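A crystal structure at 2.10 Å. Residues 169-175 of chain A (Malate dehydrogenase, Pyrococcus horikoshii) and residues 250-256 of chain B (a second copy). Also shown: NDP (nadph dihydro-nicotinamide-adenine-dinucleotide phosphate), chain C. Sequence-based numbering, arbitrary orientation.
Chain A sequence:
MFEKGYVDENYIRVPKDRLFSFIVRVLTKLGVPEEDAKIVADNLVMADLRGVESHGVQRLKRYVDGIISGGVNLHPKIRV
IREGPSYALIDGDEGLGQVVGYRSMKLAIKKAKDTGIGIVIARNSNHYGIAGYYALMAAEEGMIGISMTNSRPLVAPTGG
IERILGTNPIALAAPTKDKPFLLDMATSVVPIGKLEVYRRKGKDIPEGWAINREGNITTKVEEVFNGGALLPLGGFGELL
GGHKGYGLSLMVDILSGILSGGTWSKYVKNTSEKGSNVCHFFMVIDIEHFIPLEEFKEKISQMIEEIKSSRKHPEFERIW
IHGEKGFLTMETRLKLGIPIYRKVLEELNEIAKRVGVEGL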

ATOM      1  N   PRO A 169       2.965  -3.399   8.945  1.00 17.74           N
ATOM      2  CA  PRO A 169       3.463  -3.900   7.667  1.00 18.50           C
ATOM      3  C   PRO A 169       2.388  -4.218   6.637  1.00 19.07           C
ATOM      4  O   PRO A 169       1.202  -4.342   6.961  1.00 18.12           O
ATOM      5  CB  PRO A 169       4.251  -5.141   8.081  1.00 18.85           C
ATOM      6  CG  PRO A 169       3.401  -5.698   9.181  1.00 18.84           C
ATOM      7  CD  PRO A 169       3.019  -4.447   9.982  1.00 15.99           C
ATOM      8  N   ILE A 170       2.831  -4.329   5.389  1.00 17.86           N
ATOM      9  CA  ILE A 170       1.980  -4.668   4.261  1.00 18.54           C
ATOM     10  C   ILE A 170       2.705  -5.756   3.489  1.00 18.39           C
ATOM     11  O   ILE A 170       3.896  -5.628   3.203  1.00 18.49           O
ATOM     12  CB  ILE A 170       1.776  -3.481   3.304  1.00 21.37           C
ATOM     13  CG1 ILE A 170       1.006  -2.364   4.007  1.00 22.51           C
ATOM     14  CG2 ILE A 170       1.050  -3.957   2.049  1.00 22.49           C
ATOM     15  CD1 ILE A 170       0.862  -1.099   3.173  1.00 24.99           C
ATOM     16  N   ALA A 171       1.996  -6.828   3.154  1.00 16.18           N
ATOM     17  CA  ALA A 171       2.607  -7.910   2.402  1.00 15.61           C
ATOM     18  C   ALA A 171       1.716  -8.368   1.255  1.00 15.75           C
ATOM     19  O   ALA A 171       0.496  -8.455   1.404  1.00 14.35           O
ATOM     20  CB  ALA A 171       2.906  -9.087   3.326  1.00 14.80           C
ATOM     21  N   LEU A 172       2.337  -8.637   0.111  1.00 14.50           N
ATOM     22  CA  LEU A 172       1.635  -9.136  -1.058  1.00 15.50           C
ATOM     23  C   LEU A 172       2.483 -10.223  -1.690  1.00 15.68           C
ATOM     24  O   LEU A 172       3.674 -10.032  -1.957  1.00 16.47           O
ATOM     25  CB  LEU A 172       1.370  -8.029  -2.090  1.00 16.56           C
ATOM     26  CG  LEU A 172       0.541  -8.499  -3.304  1.00 16.76           C
ATOM     27  CD1 LEU A 172      -0.211  -7.319  -3.891  1.00 18.51           C
ATOM     28  CD2 LEU A 172       1.439  -9.149  -4.357  1.00 14.03           C
ATOM     29  N   ALA A 173       1.864 -11.372  -1.915  1.00 13.52           N
ATOM     30  CA  ALA A 173       2.550 -12.492  -2.531  1.00 14.24           C
ATOM     31  C   ALA A 173       1.750 -12.902  -3.757  1.00 14.36           C
ATOM     32  O   ALA A 173       0.520 -12.905  -3.731  1.00 13.75           O
ATOM     33  CB  ALA A 173       2.645 -13.655  -1.550  1.00 13.86           C
ATOM     34  N   ALA A 174       2.447 -13.223  -4.837  1.00 13.18           N
ATOM     35  CA  ALA A 174       1.787 -13.658  -6.057  1.00 14.98           C
ATOM     36  C   ALA A 174       2.598 -14.805  -6.644  1.00 16.82           C
ATOM     37  O   ALA A 174       3.822 -14.803  -6.569  1.00 19.45           O
ATOM     38  CB  ALA A 174       1.708 -12.509  -7.050  1.00 14.82           C
ATOM     39  N   PRO A 175       1.927 -15.810  -7.222  1.00 18.38           N
ATOM     40  CA  PRO A 175       2.674 -16.928  -7.802  1.00 19.29           C
ATOM     41  C   PRO A 175       3.349 -16.527  -9.119  1.00 21.81           C
ATOM     42  O   PRO A 175       2.877 -15.626  -9.820  1.00 19.80           O
ATOM     43  CB  PRO A 175       1.597 -17.993  -8.001  1.00 18.45           C
ATOM     44  CG  PRO A 175       0.382 -17.180  -8.306  1.00 17.98           C
ATOM     45  CD  PRO A 175       0.471 -16.036  -7.318  1.00 17.65           C
TER
ATOM     46  N   LEU B 250       5.222  -2.086  -7.773  1.00 18.25           N
ATOM     47  CA  LEU B 250       4.967  -3.391  -8.383  1.00 18.90           C
ATOM     48  C   LEU B 250       3.615  -3.952  -7.947  1.00 18.07           C
ATOM     49  O   LEU B 250       2.910  -4.586  -8.730  1.00 17.89           O
ATOM     50  CB  LEU B 250       6.075  -4.378  -8.015  1.00 18.07           C
ATOM     51  CG  LEU B 250       7.479  -4.061  -8.535  1.00 21.13           C
ATOM     52  CD1 LEU B 250       8.377  -5.276  -8.301  1.00 19.64           C
ATOM     53  CD2 LEU B 250       7.427  -3.720 -10.028  1.00 19.33           C
HETATM   54  N   MSE B 251       3.266  -3.731  -6.686  1.00 17.94           N
HETATM   55  CA  MSE B 251       1.986  -4.193  -6.170  1.00 18.84           C
HETATM   56  C   MSE B 251       0.894  -3.623  -7.067  1.00 15.84           C
HETATM   57  O   MSE B 251      -0.006  -4.337  -7.500  1.00 14.91           O
HETATM   58  CB  MSE B 251       1.787  -3.697  -4.733  1.00 21.01           C
HETATM   59  CG  MSE B 251       0.415  -3.998  -4.154  1.00 24.94           C
HETATM   60 SE   MSE B 251       0.254  -3.402  -2.311  1.00 37.87          SE
HETATM   61  CE  MSE B 251      -0.261  -1.587  -2.639  1.00 25.69           C
ATOM     62  N   VAL B 252       0.988  -2.328  -7.358  1.00 14.37           N
ATOM     63  CA  VAL B 252       0.011  -1.668  -8.214  1.00 14.89           C
ATOM     64  C   VAL B 252      -0.076  -2.316  -9.600  1.00 16.75           C
ATOM     65  O   VAL B 252      -1.173  -2.579 -10.097  1.00 16.28           O
ATOM     66  CB  VAL B 252       0.344  -0.171  -8.391  1.00 16.34           C
ATOM     67  CG1 VAL B 252      -0.567   0.448  -9.447  1.00 16.75           C
ATOM     68  CG2 VAL B 252       0.196   0.553  -7.074  1.00 13.37           C
ATOM     69  N   ASP B 253       1.074  -2.564 -10.223  1.00 17.72           N
ATOM     70  CA  ASP B 253       1.106  -3.174 -11.554  1.00 18.29           C
ATOM     71  C   ASP B 253       0.605  -4.618 -11.544  1.00 17.14           C
ATOM     72  O   ASP B 253       0.001  -5.084 -12.508  1.00 17.83           O
ATOM     73  CB  ASP B 253       2.526  -3.140 -12.132  1.00 21.42           C
ATOM     74  CG  ASP B 253       2.695  -2.084 -13.213  1.00 25.13           C
ATOM     75  OD1 ASP B 253       1.819  -1.981 -14.102  1.00 26.87           O
ATOM     76  OD2 ASP B 253       3.713  -1.370 -13.187  1.00 28.03           O
ATOM     77  N   ILE B 254       0.869  -5.332 -10.459  1.00 15.45           N
ATOM     78  CA  ILE B 254       0.429  -6.713 -10.351  1.00 15.60           C
ATOM     79  C   ILE B 254      -1.096  -6.756 -10.217  1.00 17.03           C
ATOM     80  O   ILE B 254      -1.760  -7.556 -10.874  1.00 17.66           O
ATOM     81  CB  ILE B 254       1.094  -7.402  -9.134  1.00 15.75           C
ATOM     82  CG1 ILE B 254       2.593  -7.567  -9.396  1.00 15.48           C
ATOM     83  CG2 ILE B 254       0.444  -8.760  -8.868  1.00 16.69           C
ATOM     84  CD1 ILE B 254       3.387  -8.076  -8.196  1.00 15.23           C
ATOM     85  N   LEU B 255      -1.647  -5.873  -9.387  1.00 16.42           N
ATOM     86  CA  LEU B 255      -3.092  -5.830  -9.174  1.00 17.57           C
ATOM     87  C   LEU B 255      -3.846  -5.209 -10.346  1.00 18.48           C
ATOM     88  O   LEU B 255      -4.995  -5.565 -10.615  1.00 18.69           O
ATOM     89  CB  LEU B 255      -3.411  -5.067  -7.881  1.00 14.48           C
ATOM     90  CG  LEU B 255      -2.909  -5.734  -6.591  1.00 14.60           C
ATOM     91  CD1 LEU B 255      -3.164  -4.820  -5.393  1.00 14.21           C
ATOM     92  CD2 LEU B 255      -3.609  -7.069  -6.398  1.00 13.72           C
ATOM     93  N   SER B 256      -3.192  -4.289 -11.047  1.00 16.73           N
ATOM     94  CA  SER B 256      -3.801  -3.612 -12.182  1.00 19.22           C
ATOM     95  C   SER B 256      -3.481  -4.250 -13.532  1.00 19.72           C
ATOM     96  O   SER B 256      -4.349  -4.824 -14.176  1.00 22.47           O
ATOM     97  CB  SER B 256      -3.351  -2.146 -12.220  1.00 18.61           C
ATOM     98  OG  SER B 256      -3.718  -1.461 -11.035  1.00 25.49           O
TER
HETATM   99  PA  NDP C 401      12.930  -5.098   4.475  1.00 27.15           P
HETATM  100  O1A NDP C 401      13.819  -6.126   4.961  1.00 29.38           O
HETATM  101  O2A NDP C 401      13.368  -3.681   4.224  1.00 28.04           O
HETATM  102  O5B NDP C 401      12.229  -5.685   3.113  1.00 28.10           O
HETATM  103  C5B NDP C 401      11.254  -4.919   2.382  1.00 26.61           C
HETATM  104  C4B NDP C 401      10.818  -5.818   1.209  1.00 25.06           C
HETATM  105  O4B NDP C 401      11.664  -5.421   0.115  1.00 26.29           O
HETATM  106  C3B NDP C 401      10.983  -7.306   1.345  1.00 25.38           C
HETATM  107  O3B NDP C 401       9.843  -7.943   0.694  1.00 21.60           O
HETATM  108  C2B NDP C 401      12.252  -7.666   0.658  1.00 23.71           C
HETATM  109  O2B NDP C 401      12.388  -9.011   0.169  1.00 23.34           O
HETATM  110  C1B NDP C 401      12.326  -6.585  -0.376  1.00 25.55           C
HETATM  111  N9A NDP C 401      13.702  -6.132  -0.721  1.00 29.54           N
HETATM  112  C8A NDP C 401      14.835  -5.956   0.123  1.00 29.06           C
HETATM  113  N7A NDP C 401      15.867  -5.515  -0.559  1.00 30.72           N
HETATM  114  C5A NDP C 401      15.454  -5.387  -1.854  1.00 30.65           C
HETATM  115  C6A NDP C 401      16.068  -4.958  -3.073  1.00 31.23           C
HETATM  116  N6A NDP C 401      17.345  -4.560  -3.079  1.00 31.29           N
HETATM  117  N1A NDP C 401      15.340  -4.950  -4.244  1.00 30.98           N
HETATM  118  C2A NDP C 401      14.028  -5.352  -4.248  1.00 29.37           C
HETATM  119  N3A NDP C 401      13.359  -5.768  -3.153  1.00 28.90           N
HETATM  120  C4A NDP C 401      14.132  -5.764  -1.976  1.00 30.06           C
HETATM  121  O3  NDP C 401      11.609  -4.971   5.318  1.00 29.05           O
HETATM  122  PN  NDP C 401      11.169  -4.562   6.785  1.00 28.90           P
HETATM  123  O1N NDP C 401      10.282  -3.415   6.613  1.00 27.75           O
HETATM  124  O2N NDP C 401      12.483  -4.335   7.478  1.00 31.25           O
HETATM  125  O5D NDP C 401      10.427  -5.887   7.260  1.00 27.80           O
HETATM  126  C5D NDP C 401      10.632  -6.476   8.575  1.00 29.72           C
HETATM  127  C4D NDP C 401       9.750  -7.772   8.743  1.00 28.48           C
HETATM  128  O4D NDP C 401       9.038  -7.620   9.958  1.00 29.86           O
HETATM  129  C3D NDP C 401       8.668  -8.034   7.665  1.00 27.84           C
HETATM  130  O3D NDP C 401       8.677  -9.435   7.360  1.00 27.28           O
HETATM  131  C2D NDP C 401       7.365  -7.544   8.271  1.00 27.69           C
HETATM  132  O2D NDP C 401       6.254  -8.238   7.744  1.00 24.57           O
HETATM  133  C1D NDP C 401       7.630  -7.783   9.780  1.00 27.73           C
HETATM  134  N1N NDP C 401       6.922  -6.833  10.681  1.00 25.33           N
HETATM  135  C2N NDP C 401       5.930  -7.391  11.534  1.00 24.99           C
HETATM  136  C3N NDP C 401       5.240  -6.471  12.426  1.00 25.12           C
HETATM  137  C7N NDP C 401       4.213  -6.986  13.338  1.00 24.05           C
HETATM  138  O7N NDP C 401       3.589  -6.269  14.129  1.00 24.91           O
HETATM  139  N7N NDP C 401       3.900  -8.311  13.343  1.00 24.05           N
HETATM  140  C4N NDP C 401       5.603  -5.090  12.390  1.00 27.27           C
HETATM  141  C5N NDP C 401       6.571  -4.566  11.544  1.00 26.71           C
HETATM  142  C6N NDP C 401       7.241  -5.437  10.687  1.00 26.04           C
HETATM  143  P2B NDP C 401      13.174 -10.160   0.860  1.00 26.07           P
HETATM  144  O1X NDP C 401      13.851 -10.800  -0.280  1.00 25.43           O
HETATM  145  O2X NDP C 401      12.222 -11.098   1.530  1.00 24.13           O
HETATM  146  O3X NDP C 401      14.166  -9.578   1.862  1.00 24.43           O

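A β-strand can serve two neighbourhoods at once, because successive side chains leave its backbone on opposite sides; when a helix from another subunit packs against one side, every second residue makes the contact. The strand of chain A and the helix of chain B in this malate dehydrogenase illustrate the principle. Their axes approach to 10.1 Å and their N-to-C directions differ by 46°, a separation that leaves room for side chains between the two backbones. No hydrogen bond crosses the gap: the contact is wholly apolar and buries 224 Å², both sides summed.

A:Pro169, just ahead of the contact, lies out of reach of the helix. Its neighbour is instead the cofactor: CD of A:Pro169 lies 3.6 Å from C4N of NADPH, so the same short segment that meets the second subunit also borders the nicotinamide.

A:Ile170 is the first residue to point toward the helix. CG2 of A:Ile170 lies 4.5 Å from SE of B:Met251, a selenomethionine, at the outer limit of contact. A:Ala171 points away.

A:Leu172 is the centre of the arrangement, with 82 Å² covered by the helix, the largest share of any residue here. Its chi1 is t, and its branched end reaches three helix residues. CD1 of A:Leu172 comes within 3.4 Å of CG of B:Met251, the tightest approach in the interface, and 4.1 Å from CG of B:Leu255, while CD2 of A:Leu172 lies 4.4 Å from CD1 of B:Ile254. B:Met251, B:Ile254 and B:Leu255 have the three- and four-residue spacing that gathers side chains along one flank of a helix. B:Met251 extends with chi1 and chi2 both t, which carries CG and SE out from the backbone; chi3 is p and sets only the terminal CE. SE lies near both A:Leu172 and A:Ile170. The CA-to-CB bond of B:Leu255 points sideways, yet the end of its side chain comes nearer the strand.

A:Ala173 again points away. A:Ala174 returns to the helix side, where its lone methyl, CB of A:Ala174, sits 4.4 Å from CG2 of B:Ile254. The beta-branched isoleucine thus meets two strand residues, with CG2 near both A:Leu172 and A:Ala174. A:Pro175 is beyond the contact.

A:Ile170, A:Leu172 and A:Ala174 thus point toward the helix, A:Ala171 and A:Ala173 away. All the contacting residues are buried, a setting that suits hydrocarbon and selenoether side chains, which leave no polar group in need of a partner.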